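Local coordinates for D-hydantoinase (Ralstonia pickettii, PDB 1NFG), which probably catalyses the stereospecific hydrolysis of the cyclic amide bond of D-hydantoin derivatives, in a TIM barrel that binds two zinc ions, at residues 194-199 with 327-332; 65-70 with 320-325; 213-218 with 241-246; 69-74 with 314-319. One frame throughout, in Å; residues are numbered along the deposited sequence.

Interaction 1 (194-199 with 327-332); sequences KFVAEG and RNDFRA
Val-196 lays a methyl group on a charged one: its CG2 sits above one face of the Arg-331 guanidinium, 3.2 Å from NE and nearer the rim than the middle. The pair joins the C-terminal end of helix 185-197 to the long loop that follows strand 310-311 in this TIM-barrel hydrolase, and on the loop side Asp-329 makes an Asx turn and also holds the flat guanidinium. Asp-329 OD1 accepts from Arg-331 N at 3.0 Å, coming from above the carboxylate plane. The same oxygen takes Arg-331 NE through its syn lone pair, 2.9 Å long and almost straight at 175°, while NH2 of Arg-331 forms a salt bridge with Asp-329 OD2. This side-on, two-nitrogen grip fixes the rotation of the guanidinium and presents its face to the valine. The arginine chain makes its bend at chi3 (-55°), which sets NE next to Asp-329; at the far end, NH2 of Arg-331 has Val-196 CG1 at 3.5 Å. Beside the arginine, the same CG2 also touches Phe-330 CE2 at 3.8 Å. Phe-330 has Arg-331 CG over one face of its ring and packs further against Tyr-205 and His-206 of helix 204-208. Just after the valine the helix closes in a Schellman motif: Gly-199, with positive phi, is its C-prime residue, Lys-200 N returns to Phe-195 O, and Gly-199 N bonds to Val-196 O at 2.8 Å.

Interaction 2 (65-70 with 320-325); sequences FNTQSA and KGHKDR
Thr-67 has OG1 anti to its own backbone N (chi1 -174°), and this splits its two branches between two partners: OG1 goes to His-322, CG2 to Arg-325. Arg-325 starts with CG between its backbone N and carbonyl carbon (chi1 62°) and then runs extended as far as NE, so its guanidinium arrives tip to tip with the threonine, NH2 lying 3.2 Å from Thr-67 CG2. At His-322, Thr-67 OG1 stands at the ring edge, near its plane, 3.4 Å from CE1. The carbonyl of Gln-68 comes to the same corner from an oblique direction, with its O 3.1 Å from His-322 CE1. Residues 65-68 form the turn and the weakly bonded return strand of a small beta-hairpin, 63-64 with 67-68, shortly after strand 48-58, whose end carries the zinc ligand His-57, with the ligand His-59 just beyond it. Phe-65 and Asn-66 both have positive phi in the two-residue turn. In related hydantoinases a loop in this region helps gate the substrate pocket, and the hairpin is probably its counterpart. Phe-65 meets the arginine by its ring edge, CD2 to Arg-325 NH1 3.2 Å, with ring and guanidinium planes 63° apart, and its CB is 3.5 Å from Arg-325 NH2. That NH2 is hydrogen-bonded to Ser-64 O, on the other hairpin strand. His-322 in turn meets the Trp-317 ring edge-to-face.

Interaction 3 (213-218 with 241-246); sequences RVEAEA and EESLEE
Ala-216 and Ser-243 mark the tight part of this contact, where the two helix backbones almost touch: their CA atoms are 3.9 Å apart. Ala-216 CB fits against Glu-242, 4.0 Å from its CB, and the alanine carbonyl O has Glu-246 CG at 3.7 Å. On the same buried side Glu-215, extended with CG anti to its backbone N (chi1 -172°), brings OE2 within 2.9 Å of Ser-243 OG. The hydroxyl donates from well above the carboxylate plane, 63° out of it. These are neighbouring outer helices of the TIM barrel, following strands 178-180 and 233-235; the axes of 213-218 and 241-246 run nearly parallel, 7° apart, with a closest approach of 7.9 Å. The other oxygen of Glu-215, OE1, is held by Arg-290 and Thr-239, close to the zinc ligand His-237. The loose side lies with Arg-213, whose chain bends at chi2 and chi3 and crosses Glu-246 at about a right angle. Its NH2 stops 4.0 Å from Glu-246 OE2, beyond a salt bridge; that oxygen is taken instead by Arg-249 of the second subunit. Ile-228 of that subunit packs on Arg-213, so this side, loose between the helices, faces the subunit interface.

Interaction 4 (69-74 with 314-319); sequences SADTFA and HCSWLF
Ser-316 lies against Asp-71 with both side-chain atoms, CB 3.7 Å from the aspartate CB and OG close by it. It docks the loop that follows strand 310-311 of the TIM barrel onto the approach to helix 73-82, where Thr-72 is the N-cap. Chi1 near 39° sets Ser-316 OG between its backbone N and carbonyl carbon, where it accepts from Asp-71 N at 3.1 Å; separately, the carbonyl O of Ser-316 takes Ala-70 N at 2.9 Å. Ser-69 CB fills in beside the hydroxyl, 3.3 Å from Ser-316 OG. One step further in, the Asp-71 carboxylate meets His-314, the residue directly after the zinc ligand Asp-313. NE2 of His-314 donates to Asp-71 OD2 over 3.1 Å at an N-H...O angle of 154°; the oxygen lies in the ring plane and is approached on its anti side, with ring and carboxylate planes 28° apart. The imidazole is pinned from its other nitrogen too, ND1 accepting from Gly-339 N. The buried carboxylate is well supplied: Asn-408 ND2 reaches OD2, and OD1 bonds to Thr-75 OG1 and Ala-409 N. The histidine bond thus ties the segment before helix 73-82 to the residue next to a metal ligand, His-314 being about 6 Å, side chain to side chain, from zinc-bound His-59. At the outer end Trp-317 leans its CZ3 3.6 Å from Ser-69 CA, and Leu-318 CD2 rests 3.5 Å from Ala-70 CB.

Overall arrangement
Interactions 1, 2 and 4 all draw their second segment from the long loop between strand 310-311 and helix 343-352, pinning it successively to the residues just before helix 73-82, the hairpin that precedes them and the end of helix 185-197. Interactions 2 and 4, centres about 9 Å apart, share Ser-69 and Ala-70 and join through a probable hydrogen bond from Lys-323 N to Leu-318 O. Depth changes the chemistry: the partly buried interaction 4 rests on directed hydrogen bonds, whereas the surface interactions 1 and 2 set arginines against aliphatic and aromatic groups without a clear bond across. Interaction 3 alone is a buried helix pair, about 25 Å from interaction 1 between centres.

Interaction 1 (194-199 with 327-332)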
# COMPACT_ATOMS: atom_id res chain seq x y z
N LYS A 194 -31.78 -2.47 5.58
CA LYS A 194 -31.58 -3.78 6.18
C LYS A 194 -31.71 -3.65 7.70
O LYS A 194 -32.34 -4.49 8.34
CB LYS A 194 -30.19 -4.31 5.80
CG LYS A 194 -29.95 -5.78 6.11
CD LYS A 194 -28.67 -6.25 5.42
CE LYS A 194 -28.33 -7.71 5.70
NZ LYS A 194 -27.11 -8.13 4.94
N PHE A 195 -31.13 -2.60 8.27
CA PHE A 195 -31.19 -2.38 9.71
C PHE A 195 -32.61 -2.12 10.19
O PHE A 195 -33.05 -2.69 11.19
CB PHE A 195 -30.32 -1.19 10.11
CG PHE A 195 -28.88 -1.53 10.33
CD1 PHE A 195 -28.52 -2.56 11.19
CD2 PHE A 195 -27.87 -0.81 9.69
CE1 PHE A 195 -27.18 -2.87 11.42
CE2 PHE A 195 -26.53 -1.11 9.91
CZ PHE A 195 -26.18 -2.14 10.78
N VAL A 196 -33.31 -1.24 9.49
CA VAL A 196 -34.68 -0.90 9.87
C VAL A 196 -35.56 -2.13 9.76
O VAL A 196 -36.42 -2.36 10.61
CB VAL A 196 -35.23 0.22 8.98
CG1 VAL A 196 -36.68 0.48 9.31
CG2 VAL A 196 -34.42 1.48 9.19
N ALA A 197 -35.33 -2.94 8.73
CA ALA A 197 -36.11 -4.16 8.54
C ALA A 197 -35.92 -5.10 9.74
O ALA A 197 -36.85 -5.82 10.11
CB ALA A 197 -35.67 -4.85 7.26
N GLU A 198 -34.73 -5.09 10.33
CA GLU A 198 -34.44 -5.94 11.48
C GLU A 198 -34.90 -5.26 12.76
O GLU A 198 -34.61 -5.74 13.86
CB GLU A 198 -32.93 -6.21 11.57
CG GLU A 198 -32.39 -7.21 10.56
CD GLU A 198 -30.88 -7.12 10.41
OE1 GLU A 198 -30.20 -6.83 11.42
OE2 GLU A 198 -30.38 -7.34 9.28
N GLY A 199 -35.61 -4.15 12.62
CA GLY A 199 -36.10 -3.44 13.78
C GLY A 199 -35.07 -2.58 14.50
O GLY A 199 -35.34 -2.08 15.59
N ARG A 327 -36.97 9.76 16.60
CA ARG A 327 -36.85 9.04 17.87
C ARG A 327 -37.23 7.59 17.68
O ARG A 327 -37.07 6.78 18.59
CB ARG A 327 -37.74 9.66 18.95
CG ARG A 327 -37.46 11.12 19.21
CD ARG A 327 -37.95 11.56 20.58
NE ARG A 327 -37.25 10.88 21.66
CZ ARG A 327 -37.09 11.38 22.88
NH1 ARG A 327 -37.59 12.58 23.18
NH2 ARG A 327 -36.44 10.70 23.82
N ASN A 328 -37.75 7.26 16.50
CA ASN A 328 -38.17 5.90 16.21
C ASN A 328 -37.62 5.40 14.88
O ASN A 328 -37.98 4.32 14.42
CB ASN A 328 -39.69 5.80 16.20
CG ASN A 328 -40.30 6.35 17.48
OD1 ASN A 328 -39.89 5.99 18.58
ND2 ASN A 328 -41.30 7.22 17.33
N ASP A 329 -36.76 6.20 14.26
CA ASP A 329 -36.17 5.82 12.98
C ASP A 329 -35.01 6.76 12.67
O ASP A 329 -35.21 7.87 12.17
CB ASP A 329 -37.23 5.90 11.88
CG ASP A 329 -36.72 5.38 10.55
OD1 ASP A 329 -35.50 5.15 10.42
OD2 ASP A 329 -37.55 5.22 9.63
N PHE A 330 -33.80 6.30 12.96
CA PHE A 330 -32.59 7.08 12.73
C PHE A 330 -32.54 7.69 11.32
O PHE A 330 -31.93 8.73 11.11
CB PHE A 330 -31.36 6.20 12.96
CG PHE A 330 -31.17 5.12 11.92
CD1 PHE A 330 -30.50 5.38 10.73
CD2 PHE A 330 -31.67 3.84 12.13
CE1 PHE A 330 -30.33 4.39 9.77
CE2 PHE A 330 -31.50 2.83 11.18
CZ PHE A 330 -30.83 3.11 9.99
N ARG A 331 -33.19 7.03 10.37
CA ARG A 331 -33.20 7.53 9.00
C ARG A 331 -33.91 8.87 8.85
O ARG A 331 -33.56 9.67 7.98
CB ARG A 331 -33.86 6.52 8.07
CG ARG A 331 -33.12 5.22 7.93
CD ARG A 331 -33.95 4.29 7.11
NE ARG A 331 -35.28 4.15 7.69
CZ ARG A 331 -36.32 3.60 7.07
NH1 ARG A 331 -36.17 3.13 5.84
NH2 ARG A 331 -37.49 3.51 7.69
N ALA A 332 -34.90 9.10 9.70
CA ALA A 332 -35.67 10.34 9.63
C ALA A 332 -34.96 11.52 10.32
O ALA A 332 -35.38 12.67 10.15
CB ALA A 332 -37.05 10.13 10.24

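Interaction 2 (65-70 with 320-325)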
# COMPACT_ATOMS: atom_id res chain seq x y z
N PHE A 65 -36.49 18.87 3.68
CA PHE A 65 -37.78 18.21 3.80
C PHE A 65 -38.82 19.18 4.36
O PHE A 65 -39.34 18.99 5.46
CB PHE A 65 -37.66 16.98 4.70
CG PHE A 65 -38.79 15.99 4.51
CD1 PHE A 65 -38.96 15.34 3.29
CD2 PHE A 65 -39.67 15.71 5.55
CE1 PHE A 65 -40.01 14.43 3.10
CE2 PHE A 65 -40.73 14.80 5.38
CZ PHE A 65 -40.89 14.16 4.15
N ASN A 66 -39.10 20.23 3.59
CA ASN A 66 -40.09 21.24 3.96
C ASN A 66 -39.79 22.06 5.22
O ASN A 66 -40.32 23.16 5.38
CB ASN A 66 -41.46 20.57 4.09
CG ASN A 66 -42.57 21.57 4.39
OD1 ASN A 66 -42.79 22.51 3.63
ND2 ASN A 66 -43.27 21.36 5.50
N THR A 67 -38.95 21.54 6.10
CA THR A 67 -38.61 22.25 7.33
C THR A 67 -37.33 23.08 7.15
O THR A 67 -36.47 22.75 6.33
CB THR A 67 -38.41 21.26 8.51
OG1 THR A 67 -38.21 21.99 9.73
CG2 THR A 67 -37.21 20.36 8.28
N GLN A 68 -37.22 24.17 7.91
CA GLN A 68 -36.06 25.04 7.82
C GLN A 68 -35.09 24.88 8.98
O GLN A 68 -35.47 24.46 10.08
CB GLN A 68 -36.49 26.50 7.77
CG GLN A 68 -37.43 26.83 6.64
CD GLN A 68 -37.63 28.32 6.50
OE1 GLN A 68 -36.69 29.06 6.20
NE2 GLN A 68 -38.86 28.78 6.73
N SER A 69 -33.83 25.23 8.74
CA SER A 69 -32.79 25.13 9.75
C SER A 69 -32.96 26.21 10.82
O SER A 69 -33.45 27.30 10.54
CB SER A 69 -31.41 25.26 9.09
OG SER A 69 -31.36 26.39 8.24
N ALA A 70 -32.54 25.88 12.04
CA ALA A 70 -32.65 26.80 13.16
C ALA A 70 -31.89 28.10 12.90
O ALA A 70 -32.38 29.18 13.21
CB ALA A 70 -32.13 26.13 14.42
N LYS A 320 -34.50 19.46 19.72
CA LYS A 320 -35.91 19.28 20.00
C LYS A 320 -36.75 19.42 18.73
O LYS A 320 -37.38 18.46 18.27
CB LYS A 320 -36.39 20.29 21.04
CG LYS A 320 -37.77 19.95 21.56
CD LYS A 320 -38.20 20.87 22.69
CE LYS A 320 -39.58 20.47 23.21
NZ LYS A 320 -40.01 21.34 24.35
N GLY A 321 -36.77 20.61 18.15
CA GLY A 321 -37.56 20.78 16.95
C GLY A 321 -37.31 19.84 15.77
O GLY A 321 -38.26 19.30 15.20
N HIS A 322 -36.05 19.61 15.41
CA HIS A 322 -35.71 18.79 14.24
C HIS A 322 -35.23 17.35 14.43
O HIS A 322 -35.73 16.44 13.77
CB HIS A 322 -34.70 19.56 13.39
CG HIS A 322 -35.07 20.99 13.17
ND1 HIS A 322 -36.19 21.37 12.45
CD2 HIS A 322 -34.51 22.14 13.61
CE1 HIS A 322 -36.29 22.68 12.46
NE2 HIS A 322 -35.29 23.18 13.16
N LYS A 323 -34.24 17.14 15.29
CA LYS A 323 -33.72 15.80 15.53
C LYS A 323 -34.84 14.86 15.96
O LYS A 323 -34.82 13.66 15.68
CB LYS A 323 -32.62 15.83 16.60
CG LYS A 323 -31.37 16.61 16.21
CD LYS A 323 -30.64 15.94 15.04
CE LYS A 323 -29.37 16.68 14.69
NZ LYS A 323 -28.62 15.95 13.64
N ASP A 324 -35.83 15.44 16.64
CA ASP A 324 -36.98 14.71 17.14
C ASP A 324 -37.67 13.79 16.14
O ASP A 324 -38.05 12.68 16.50
CB ASP A 324 -38.01 15.70 17.69
CG ASP A 324 -37.98 15.77 19.20
OD1 ASP A 324 -38.00 14.69 19.84
OD2 ASP A 324 -37.93 16.89 19.75
N ARG A 325 -37.85 14.24 14.91
CA ARG A 325 -38.51 13.39 13.93
C ARG A 325 -37.58 12.25 13.55
O ARG A 325 -37.14 12.13 12.41
CB ARG A 325 -38.92 14.20 12.70
CG ARG A 325 -37.80 14.84 11.91
CD ARG A 325 -38.36 15.49 10.64
NE ARG A 325 -37.32 16.07 9.80
CZ ARG A 325 -37.56 16.79 8.71
NH1 ARG A 325 -38.81 17.03 8.33
NH2 ARG A 325 -36.55 17.29 8.00

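Interaction 3 (213-218 with 241-246)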
# COMPACT_ATOMS: atom_id res chain seq x y z
N ARG A 213 -16.00 1.86 4.76
CA ARG A 213 -15.91 1.37 3.39
C ARG A 213 -16.79 2.18 2.45
O ARG A 213 -16.41 2.44 1.31
CB ARG A 213 -16.32 -0.10 3.31
CG ARG A 213 -15.80 -0.79 2.07
CD ARG A 213 -14.36 -1.17 2.29
NE ARG A 213 -13.41 -0.33 1.58
CZ ARG A 213 -12.17 -0.09 2.01
NH1 ARG A 213 -11.76 -0.62 3.15
NH2 ARG A 213 -11.34 0.64 1.29
N VAL A 214 -17.98 2.55 2.93
CA VAL A 214 -18.92 3.34 2.15
C VAL A 214 -18.26 4.65 1.71
O VAL A 214 -18.39 5.07 0.56
CB VAL A 214 -20.19 3.65 2.97
CG1 VAL A 214 -21.10 4.59 2.19
CG2 VAL A 214 -20.92 2.37 3.31
N GLU A 215 -17.55 5.27 2.65
CA GLU A 215 -16.85 6.52 2.36
C GLU A 215 -15.64 6.27 1.46
O GLU A 215 -15.47 6.92 0.43
CB GLU A 215 -16.39 7.19 3.67
CG GLU A 215 -15.82 8.60 3.49
CD GLU A 215 -15.40 9.25 4.81
OE1 GLU A 215 -16.00 8.91 5.85
OE2 GLU A 215 -14.49 10.11 4.79
N ALA A 216 -14.81 5.31 1.86
CA ALA A 216 -13.59 4.98 1.12
C ALA A 216 -13.83 4.73 -0.37
O ALA A 216 -13.19 5.36 -1.21
CB ALA A 216 -12.92 3.76 1.75
N GLU A 217 -14.75 3.83 -0.67
CA GLU A 217 -15.07 3.49 -2.06
C GLU A 217 -15.40 4.74 -2.87
O GLU A 217 -14.75 5.03 -3.88
CB GLU A 217 -16.24 2.50 -2.10
CG GLU A 217 -16.57 1.91 -3.47
CD GLU A 217 -17.13 2.94 -4.43
OE1 GLU A 217 -18.20 3.52 -4.12
OE2 GLU A 217 -16.51 3.17 -5.50
N ALA A 218 -16.40 5.50 -2.42
CA ALA A 218 -16.82 6.71 -3.11
C ALA A 218 -15.64 7.66 -3.30
O ALA A 218 -15.44 8.22 -4.39
CB ALA A 218 -17.92 7.40 -2.32
N GLU A 241 -9.36 6.70 8.48
CA GLU A 241 -8.13 6.15 7.92
C GLU A 241 -8.29 5.57 6.52
O GLU A 241 -7.46 5.83 5.64
CB GLU A 241 -7.57 5.10 8.88
CG GLU A 241 -6.41 4.29 8.34
CD GLU A 241 -5.75 3.44 9.41
OE1 GLU A 241 -6.46 2.99 10.34
OE2 GLU A 241 -4.53 3.21 9.31
N GLU A 242 -9.34 4.79 6.29
CA GLU A 242 -9.53 4.18 4.98
C GLU A 242 -9.79 5.16 3.84
O GLU A 242 -9.23 5.00 2.76
CB GLU A 242 -10.64 3.11 5.03
CG GLU A 242 -11.63 3.27 6.14
CD GLU A 242 -11.15 2.70 7.46
OE1 GLU A 242 -10.95 1.47 7.53
OE2 GLU A 242 -10.99 3.47 8.43
N SER A 243 -10.62 6.17 4.06
CA SER A 243 -10.86 7.13 2.98
C SER A 243 -9.64 8.01 2.78
O SER A 243 -9.30 8.36 1.64
CB SER A 243 -12.10 8.00 3.26
OG SER A 243 -11.91 8.84 4.38
N LEU A 244 -8.96 8.37 3.87
CA LEU A 244 -7.77 9.21 3.75
C LEU A 244 -6.75 8.47 2.90
O LEU A 244 -6.07 9.07 2.06
CB LEU A 244 -7.18 9.50 5.13
CG LEU A 244 -5.82 10.23 5.15
CD1 LEU A 244 -5.86 11.48 4.28
CD2 LEU A 244 -5.46 10.59 6.58
N GLU A 245 -6.65 7.16 3.11
CA GLU A 245 -5.71 6.35 2.36
C GLU A 245 -5.92 6.47 0.86
O GLU A 245 -4.95 6.52 0.09
CB GLU A 245 -5.82 4.89 2.78
CG GLU A 245 -4.69 4.04 2.25
CD GLU A 245 -4.78 2.60 2.71
OE1 GLU A 245 -5.15 2.37 3.89
OE2 GLU A 245 -4.46 1.71 1.90
N GLU A 246 -7.18 6.51 0.43
CA GLU A 246 -7.47 6.63 -1.00
C GLU A 246 -7.01 7.98 -1.52
O GLU A 246 -6.49 8.09 -2.63
CB GLU A 246 -8.97 6.46 -1.25
CG GLU A 246 -9.53 5.08 -0.88
CD GLU A 246 -8.95 3.95 -1.72
OE1 GLU A 246 -8.32 4.23 -2.76
OE2 GLU A 246 -9.15 2.78 -1.33

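Interaction 4 (69-74 with 314-319)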
# COMPACT_ATOMS: atom_id res chain seq x y z
N SER A 69 -33.83 25.23 8.74
CA SER A 69 -32.79 25.13 9.75
C SER A 69 -32.96 26.21 10.82
O SER A 69 -33.45 27.30 10.54
CB SER A 69 -31.41 25.26 9.09
OG SER A 69 -31.36 26.39 8.24
N ALA A 70 -32.54 25.88 12.04
CA ALA A 70 -32.65 26.80 13.16
C ALA A 70 -31.89 28.10 12.90
O ALA A 70 -32.38 29.18 13.21
CB ALA A 70 -32.13 26.13 14.42
N ASP A 71 -30.69 27.99 12.33
CA ASP A 71 -29.89 29.17 12.03
C ASP A 71 -30.23 29.75 10.68
O ASP A 71 -30.69 29.05 9.78
CB ASP A 71 -28.39 28.84 12.04
CG ASP A 71 -27.76 29.04 13.40
OD1 ASP A 71 -28.22 29.92 14.16
OD2 ASP A 71 -26.78 28.33 13.70
N THR A 72 -29.98 31.05 10.55
CA THR A 72 -30.20 31.77 9.30
C THR A 72 -28.85 32.37 8.96
O THR A 72 -27.91 32.27 9.75
CB THR A 72 -31.22 32.92 9.47
OG1 THR A 72 -30.75 33.84 10.47
CG2 THR A 72 -32.58 32.38 9.88
N PHE A 73 -28.75 33.00 7.80
CA PHE A 73 -27.49 33.61 7.41
C PHE A 73 -27.06 34.64 8.46
O PHE A 73 -25.86 34.86 8.67
CB PHE A 73 -27.66 34.27 6.05
CG PHE A 73 -26.60 33.90 5.07
CD1 PHE A 73 -25.33 34.46 5.14
CD2 PHE A 73 -26.87 32.98 4.06
CE1 PHE A 73 -24.34 34.12 4.21
CE2 PHE A 73 -25.90 32.63 3.13
CZ PHE A 73 -24.63 33.20 3.20
N ALA A 74 -28.03 35.25 9.13
CA ALA A 74 -27.75 36.26 10.14
C ALA A 74 -27.30 35.68 11.48
O ALA A 74 -26.30 36.11 12.04
CB ALA A 74 -28.97 37.13 10.35
N HIS A 314 -21.03 23.21 9.20
CA HIS A 314 -22.03 23.74 10.12
C HIS A 314 -23.48 23.58 9.64
O HIS A 314 -23.85 24.01 8.55
CB HIS A 314 -21.76 25.23 10.39
CG HIS A 314 -22.73 25.86 11.33
ND1 HIS A 314 -22.64 25.72 12.70
CD2 HIS A 314 -23.84 26.61 11.11
CE1 HIS A 314 -23.65 26.35 13.28
NE2 HIS A 314 -24.39 26.89 12.33
N CYS A 315 -24.28 22.94 10.50
CA CYS A 315 -25.70 22.72 10.24
C CYS A 315 -26.46 23.09 11.51
O CYS A 315 -25.88 23.17 12.59
CB CYS A 315 -25.97 21.25 9.90
SG CYS A 315 -25.35 20.77 8.28
N SER A 316 -27.76 23.32 11.38
CA SER A 316 -28.55 23.69 12.54
C SER A 316 -29.90 22.99 12.60
O SER A 316 -30.91 23.51 12.12
CB SER A 316 -28.74 25.22 12.55
OG SER A 316 -28.95 25.71 11.24
N TRP A 317 -29.91 21.80 13.18
CA TRP A 317 -31.15 21.05 13.33
C TRP A 317 -31.41 20.94 14.83
O TRP A 317 -30.76 20.17 15.53
CB TRP A 317 -31.01 19.66 12.72
CG TRP A 317 -30.71 19.68 11.26
CD1 TRP A 317 -29.65 19.08 10.64
CD2 TRP A 317 -31.46 20.32 10.23
NE1 TRP A 317 -29.69 19.31 9.29
CE2 TRP A 317 -30.79 20.08 9.01
CE3 TRP A 317 -32.63 21.09 10.22
CZ2 TRP A 317 -31.26 20.57 7.78
CZ3 TRP A 317 -33.10 21.58 9.00
CH2 TRP A 317 -32.42 21.31 7.80
N LEU A 318 -32.37 21.73 15.31
CA LEU A 318 -32.72 21.73 16.72
C LEU A 318 -32.82 20.32 17.25
O LEU A 318 -33.40 19.44 16.61
CB LEU A 318 -34.06 22.43 16.94
CG LEU A 318 -34.15 23.91 16.58
CD1 LEU A 318 -35.58 24.37 16.81
CD2 LEU A 318 -33.17 24.73 17.42
N PHE A 319 -32.23 20.09 18.42
CA PHE A 319 -32.29 18.77 19.01
C PHE A 319 -33.76 18.46 19.26
O PHE A 319 -34.21 17.33 19.05
CB PHE A 319 -31.52 18.73 20.33
CG PHE A 319 -31.63 17.42 21.04
CD1 PHE A 319 -31.29 16.23 20.40
CD2 PHE A 319 -32.09 17.37 22.35
CE1 PHE A 319 -31.40 15.01 21.05
CE2 PHE A 319 -32.20 16.15 23.02
CZ PHE A 319 -31.86 14.97 22.36